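Local coordinates for protein putative drug/sodium antiporter (Escherichia coli, PDB 4Z3N) that probably exports small molecules such as the genotoxin colibactin across the membrane as a MATE-family antiporter, at residues 390-395 against 406-411. Residues are numbered along the deposited sequence; the frame is centred on the assembly and turned at random.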
loop_
_atom_site.group_PDB
_atom_site.type_symbol
_atom_site.label_atom_id
_atom_site.label_comp_id
_atom_site.label_asym_id
_atom_site.label_seq_id
_atom_site.Cartn_x
_atom_site.Cartn_y
_atom_site.Cartn_z
ATOM N N LEU A 390 6.533 -7.134 -7.948
ATOM C CA LEU A 390 5.482 -6.228 -7.495
ATOM C C LEU A 390 4.860 -5.366 -8.634
ATOM O O LEU A 390 3.643 -5.169 -8.666
ATOM C CB LEU A 390 6.006 -5.345 -6.373
ATOM C CG LEU A 390 4.914 -4.483 -5.745
ATOM C CD1 LEU A 390 5.016 -4.573 -4.268
ATOM C CD2 LEU A 390 4.995 -3.018 -6.183
ATOM N N LEU A 391 5.679 -4.873 -9.564
ATOM C CA LEU A 391 5.174 -4.194 -10.760
ATOM C C LEU A 391 4.461 -5.175 -11.708
ATOM O O LEU A 391 3.458 -4.822 -12.345
ATOM C CB LEU A 391 6.310 -3.465 -11.495
ATOM C CG LEU A 391 6.916 -2.251 -10.758
ATOM C CD1 LEU A 391 8.160 -1.679 -11.470
ATOM C CD2 LEU A 391 5.856 -1.159 -10.499
ATOM N N ALA A 392 4.961 -6.406 -11.798
ATOM C CA ALA A 392 4.237 -7.436 -12.541
ATOM C C ALA A 392 2.807 -7.601 -12.005
ATOM O O ALA A 392 1.874 -7.802 -12.787
ATOM C CB ALA A 392 4.986 -8.769 -12.498
ATOM N N SER A 393 2.633 -7.506 -10.681
ATOM C CA SER A 393 1.295 -7.584 -10.066
ATOM C C SER A 393 0.376 -6.426 -10.459
ATOM O O SER A 393 -0.816 -6.604 -10.680
ATOM C CB SER A 393 1.396 -7.628 -8.544
ATOM O OG SER A 393 1.737 -8.928 -8.122
ATOM N N GLU A 394 0.950 -5.233 -10.508
ATOM C CA GLU A 394 0.233 -4.048 -10.917
ATOM C C GLU A 394 -0.277 -4.209 -12.365
ATOM O O GLU A 394 -1.412 -3.828 -12.665
ATOM C CB GLU A 394 1.143 -2.820 -10.787
ATOM C CG GLU A 394 0.412 -1.496 -10.578
ATOM C CD GLU A 394 -0.251 -1.415 -9.208
ATOM O OE1 GLU A 394 -0.205 -2.436 -8.484
ATOM O OE2 GLU A 394 -0.808 -0.343 -8.847
ATOM N N TYR A 395 0.566 -4.777 -13.237
ATOM C CA TYR A 395 0.245 -4.997 -14.643
ATOM C C TYR A 395 -0.997 -5.893 -14.838
ATOM O O TYR A 395 -1.893 -5.593 -15.640
ATOM C CB TYR A 395 1.464 -5.606 -15.369
ATOM C CG TYR A 395 1.248 -5.879 -16.854
ATOM C CD1 TYR A 395 0.672 -7.068 -17.280
ATOM C CD2 TYR A 395 1.613 -4.951 -17.820
ATOM C CE1 TYR A 395 0.468 -7.334 -18.604
ATOM C CE2 TYR A 395 1.407 -5.210 -19.163
ATOM C CZ TYR A 395 0.828 -6.410 -19.552
ATOM O OH TYR A 395 0.615 -6.710 -20.894
ATOM N N VAL A 406 -2.109 -12.304 -7.691
ATOM C CA VAL A 406 -2.057 -13.074 -6.452
ATOM C C VAL A 406 -1.003 -14.178 -6.524
ATOM O O VAL A 406 -0.279 -14.409 -5.566
ATOM C CB VAL A 406 -3.430 -13.673 -6.120
ATOM C CG1 VAL A 406 -3.355 -14.570 -4.875
ATOM C CG2 VAL A 406 -4.444 -12.552 -5.938
ATOM N N LEU A 407 -0.898 -14.823 -7.679
ATOM C CA LEU A 407 0.146 -15.814 -7.916
ATOM C C LEU A 407 1.553 -15.287 -7.609
ATOM O O LEU A 407 2.370 -15.991 -7.023
ATOM C CB LEU A 407 0.091 -16.306 -9.359
ATOM C CG LEU A 407 1.247 -17.242 -9.718
ATOM C CD1 LEU A 407 1.297 -18.482 -8.785
ATOM C CD2 LEU A 407 1.212 -17.633 -11.215
ATOM N N LEU A 408 1.836 -14.047 -8.000
ATOM C CA LEU A 408 3.165 -13.484 -7.809
ATOM C C LEU A 408 3.380 -13.068 -6.358
ATOM O O LEU A 408 4.478 -13.173 -5.821
ATOM C CB LEU A 408 3.383 -12.302 -8.754
ATOM C CG LEU A 408 3.607 -12.708 -10.218
ATOM C CD1 LEU A 408 3.425 -11.523 -11.167
ATOM C CD2 LEU A 408 4.974 -13.348 -10.393
ATOM N N THR A 409 2.322 -12.611 -5.711
ATOM C CA THR A 409 2.425 -12.240 -4.311
ATOM C C THR A 409 2.598 -13.484 -3.422
ATOM O O THR A 409 3.308 -13.453 -2.418
ATOM C CB THR A 409 1.203 -11.442 -3.884
ATOM O OG1 THR A 409 1.078 -10.307 -4.747
ATOM C CG2 THR A 409 1.358 -10.954 -2.458
ATOM N N LEU A 410 1.955 -14.580 -3.804
ATOM C CA LEU A 410 2.066 -15.830 -3.064
ATOM C C LEU A 410 3.440 -16.421 -3.234
ATOM O O LEU A 410 4.020 -16.985 -2.307
ATOM C CB LEU A 410 1.019 -16.828 -3.539
ATOM C CG LEU A 410 -0.399 -16.558 -3.061
ATOM C CD1 LEU A 410 -1.348 -17.556 -3.697
ATOM C CD2 LEU A 410 -0.438 -16.636 -1.548
ATOM N N MET A 411 3.944 -16.297 -4.450
ATOM C CA MET A 411 5.260 -16.788 -4.801
ATOM C C MET A 411 6.321 -16.006 -4.052
ATOM O O MET A 411 7.371 -16.545 -3.730
ATOM C CB MET A 411 5.479 -16.684 -6.310
ATOM C CG MET A 411 6.696 -17.450 -6.823
ATOM S SD MET A 411 6.439 -19.237 -6.821
ATOM C CE MET A 411 4.675 -19.279 -6.502
HETATM O O HOH W 1 3.593 -8.820 -5.889
#
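L408 points at A392 and S393 across an antiparallel helical hairpin formed by the consecutive helices 382-399 and 402-413 in the multi-helix membrane fold of a MATE transporter. The local axes come within 8.9 Å and their directions differ by 161°, and the backbones are nearest at S393 and L408, whose CA atoms lie 6.6 Å apart. Traced outward, L408 first meets a polar group: its CB is 3.8 Å from S393 OG. A first torsion of -74° turns CG away from the residue's own C=O, and the chain runs on from there toward the other helix. The branch ending in CD1 makes the apolar contact, reaching A392 CB at 3.4 Å and the carbonyl carbon A392 C at 4.1 Å. The small methyl of A392 thus receives the end of a longer side chain, and L454 packs on the same alanine.

Next to this apolar contact lies a polar one. S393 OG and T409 OG1 are 3.7 Å apart, and a water joins them. T409 OG1 is also hydrogen-bonded to S405 O, one turn earlier, so the water is an additional partner for a hydroxyl already held by its own helix. A second link between the helices is the hydrogen bond of S405 OG with S393 O, while M266 and I269 of helix 250-284 touch T409 from outside the hairpin. The bridging water sits 2.9 Å from S393 OG and 3.1 Å from T409 OG1, and the two oxygens subtend about 76° at it.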